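Local coordinates for glucose-1-phosphate thymidylyltransferase (Bacillus anthracis, PDB 4ECM), which catalyses the transfer of a thymidylyl group from dTTP to glucose-1-phosphate, releasing pyrophosphate and forming dTDP-glucose, a precursor of dTDP-L-rhamnose, at residues Arg140-Glu145 against Lys154-Ser159. Residues are numbered along the deposited sequence; the frame is centred on the assembly and turned at random.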
loop_
_atom_site.group_PDB
_atom_site.type_symbol
_atom_site.label_atom_id
_atom_site.label_comp_id
_atom_site.label_asym_id
_atom_site.label_seq_id
_atom_site.Cartn_x
_atom_site.Cartn_y
_atom_site.Cartn_z
ATOM N N ARG A 140 -19.431 -25.160 -15.949
ATOM C CA ARG A 140 -20.854 -25.182 -16.311
ATOM C C ARG A 140 -21.535 -26.538 -16.282
ATOM O O ARG A 140 -22.612 -26.664 -15.717
ATOM C CB ARG A 140 -21.105 -24.491 -17.668
ATOM C CG ARG A 140 -22.590 -24.456 -18.096
ATOM C CD ARG A 140 -22.773 -23.758 -19.463
ATOM N NE ARG A 140 -22.373 -22.347 -19.421
ATOM C CZ ARG A 140 -23.196 -21.340 -19.132
ATOM N NH1 ARG A 140 -22.746 -20.092 -19.105
ATOM N NH2 ARG A 140 -24.470 -21.571 -18.872
ATOM N N PRO A 141 -20.926 -27.559 -16.897
ATOM C CA PRO A 141 -21.613 -28.854 -16.878
ATOM C C PRO A 141 -21.896 -29.359 -15.472
ATOM O O PRO A 141 -22.946 -29.967 -15.234
ATOM C CB PRO A 141 -20.642 -29.786 -17.619
ATOM C CG PRO A 141 -19.874 -28.867 -18.537
ATOM C CD PRO A 141 -19.723 -27.572 -17.754
ATOM N N TYR A 142 -20.976 -29.079 -14.550
ATOM C CA TYR A 142 -21.117 -29.501 -13.165
ATOM C C TYR A 142 -22.140 -28.632 -12.423
ATOM O O TYR A 142 -22.948 -29.145 -11.625
ATOM C CB TYR A 142 -19.769 -29.446 -12.461
ATOM C CG TYR A 142 -18.668 -30.138 -13.234
ATOM C CD1 TYR A 142 -18.773 -31.487 -13.579
ATOM C CD2 TYR A 142 -17.521 -29.452 -13.603
ATOM C CE1 TYR A 142 -17.763 -32.129 -14.296
ATOM C CE2 TYR A 142 -16.490 -30.083 -14.309
ATOM C CZ TYR A 142 -16.617 -31.409 -14.650
ATOM O OH TYR A 142 -15.623 -32.010 -15.346
ATOM N N VAL A 143 -22.117 -27.333 -12.696
ATOM C CA VAL A 143 -23.066 -26.421 -12.086
ATOM C C VAL A 143 -24.498 -26.768 -12.549
ATOM O O VAL A 143 -25.414 -26.802 -11.745
ATOM C CB VAL A 143 -22.727 -24.958 -12.391
ATOM C CG1 VAL A 143 -23.841 -24.032 -11.915
ATOM C CG2 VAL A 143 -21.393 -24.590 -11.762
ATOM N N GLU A 144 -24.666 -27.064 -13.833
ATOM C CA GLU A 144 -25.972 -27.454 -14.379
ATOM C C GLU A 144 -26.516 -28.719 -13.737
ATOM O O GLU A 144 -27.713 -28.795 -13.442
ATOM C CB GLU A 144 -25.895 -27.644 -15.896
ATOM C CG GLU A 144 -25.688 -26.351 -16.645
ATOM C CD GLU A 144 -25.447 -26.557 -18.137
ATOM O OE1 GLU A 144 -25.169 -27.706 -18.558
ATOM O OE2 GLU A 144 -25.531 -25.552 -18.873
ATOM N N GLU A 145 -25.661 -29.723 -13.549
ATOM C CA GLU A 145 -26.089 -30.946 -12.871
ATOM C C GLU A 145 -26.488 -30.650 -11.454
ATOM O O GLU A 145 -27.506 -31.145 -10.980
ATOM C CB GLU A 145 -25.003 -32.010 -12.801
ATOM C CG GLU A 145 -24.907 -32.922 -13.977
ATOM C CD GLU A 145 -23.916 -34.075 -13.742
ATOM O OE1 GLU A 145 -23.729 -34.515 -12.581
ATOM O OE2 GLU A 145 -23.342 -34.546 -14.739
ATOM N N LYS A 154 -21.790 -31.256 -4.083
ATOM C CA LYS A 154 -21.083 -31.930 -5.151
ATOM C C LYS A 154 -19.600 -31.573 -5.072
ATOM O O LYS A 154 -19.236 -30.419 -4.831
ATOM C CB LYS A 154 -21.653 -31.522 -6.521
ATOM C CG LYS A 154 -20.908 -32.115 -7.730
ATOM C CD LYS A 154 -21.511 -31.683 -9.076
ATOM C CE LYS A 154 -22.914 -32.286 -9.356
ATOM N NZ LYS A 154 -22.969 -33.774 -9.485
ATOM N N VAL A 155 -18.761 -32.580 -5.259
ATOM C CA VAL A 155 -17.311 -32.425 -5.260
ATOM C C VAL A 155 -16.813 -32.914 -6.611
ATOM O O VAL A 155 -17.477 -33.750 -7.266
ATOM C CB VAL A 155 -16.627 -33.193 -4.097
ATOM C CG1 VAL A 155 -17.027 -32.576 -2.761
ATOM C CG2 VAL A 155 -16.969 -34.693 -4.136
ATOM N N LEU A 156 -15.677 -32.363 -7.039
ATOM C CA LEU A 156 -15.071 -32.686 -8.328
ATOM C C LEU A 156 -13.738 -33.364 -8.060
ATOM O O LEU A 156 -12.910 -32.837 -7.312
ATOM C CB LEU A 156 -14.872 -31.423 -9.159
ATOM C CG LEU A 156 -16.130 -30.570 -9.371
ATOM C CD1 LEU A 156 -15.838 -29.375 -10.314
ATOM C CD2 LEU A 156 -17.298 -31.409 -9.899
ATOM N N LEU A 157 -13.533 -34.522 -8.686
ATOM C CA LEU A 157 -12.356 -35.356 -8.435
ATOM C C LEU A 157 -11.333 -35.370 -9.563
ATOM O O LEU A 157 -11.672 -35.225 -10.744
ATOM C CB LEU A 157 -12.780 -36.808 -8.180
ATOM C CG LEU A 157 -13.877 -37.068 -7.136
ATOM C CD1 LEU A 157 -14.123 -38.584 -6.999
ATOM C CD2 LEU A 157 -13.514 -36.435 -5.802
ATOM N N GLN A 158 -10.075 -35.541 -9.165
ATOM C CA GLN A 158 -8.962 -35.677 -10.085
ATOM C C GLN A 158 -8.067 -36.798 -9.638
ATOM O O GLN A 158 -7.646 -36.837 -8.489
ATOM C CB GLN A 158 -8.116 -34.417 -10.137
ATOM C CG GLN A 158 -8.531 -33.459 -11.199
ATOM C CD GLN A 158 -8.096 -33.897 -12.604
ATOM O OE1 GLN A 158 -8.698 -33.511 -13.584
ATOM N NE2 GLN A 158 -7.045 -34.670 -12.684
ATOM N N SER A 159 -7.776 -37.712 -10.556
ATOM C CA SER A 159 -6.860 -38.803 -10.277
ATOM C C SER A 159 -5.471 -38.185 -10.317
ATOM O O SER A 159 -5.135 -37.498 -11.275
ATOM C CB SER A 159 -6.995 -39.905 -11.320
ATOM O OG SER A 159 -6.139 -40.987 -10.997
#
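Leu156 of strand 153-159 lays its two methyl groups against the ring of Tyr142, which projects from helix 140-147 toward the sheet. CD2 of Leu156 makes a CH-pi contact over one face, 4.1 Å from the centroid of the Tyr142 ring and displaced toward the CG side, while CD1 of Leu156 reaches the ring carbon CD2 of Tyr142 at 3.7 Å. With CG anti to its own carbonyl carbon (chi1 -50°), the tyrosine turns one ring face to the leucine, while its hydroxyl, at the far end from the leucine methyls, is hydrogen-bonded to Asp137 OD2.

The polar part of the contact lies one helical turn further on. There NZ of Lys154 donates to OE1 of Glu145 at 3.3 Å, a long salt bridge that meets the anti side of the carboxylate, 26° out of its plane. The lysine starts out extended, CD of Lys154 passing 3.9 Å from the carbonyl O of Tyr142, and then bends at its last two torsions to bring the ammonium group to the glutamate. Thr233 and Asn235 of the adjacent parallel strand 232-236 also accept from NZ, and Asn235 ND2 donates to Glu145 OE1, so both charged ends are tied into one polar network.

Segments 140-145 and 154-159 run nearly antiparallel, 152° between axes, joined by a short connection: helix-on-sheet packing in the alpha/beta nucleotidyltransferase fold, outside the substrate site, with the Leu156 side chain about 10 Å from the bound dTDP-glucose.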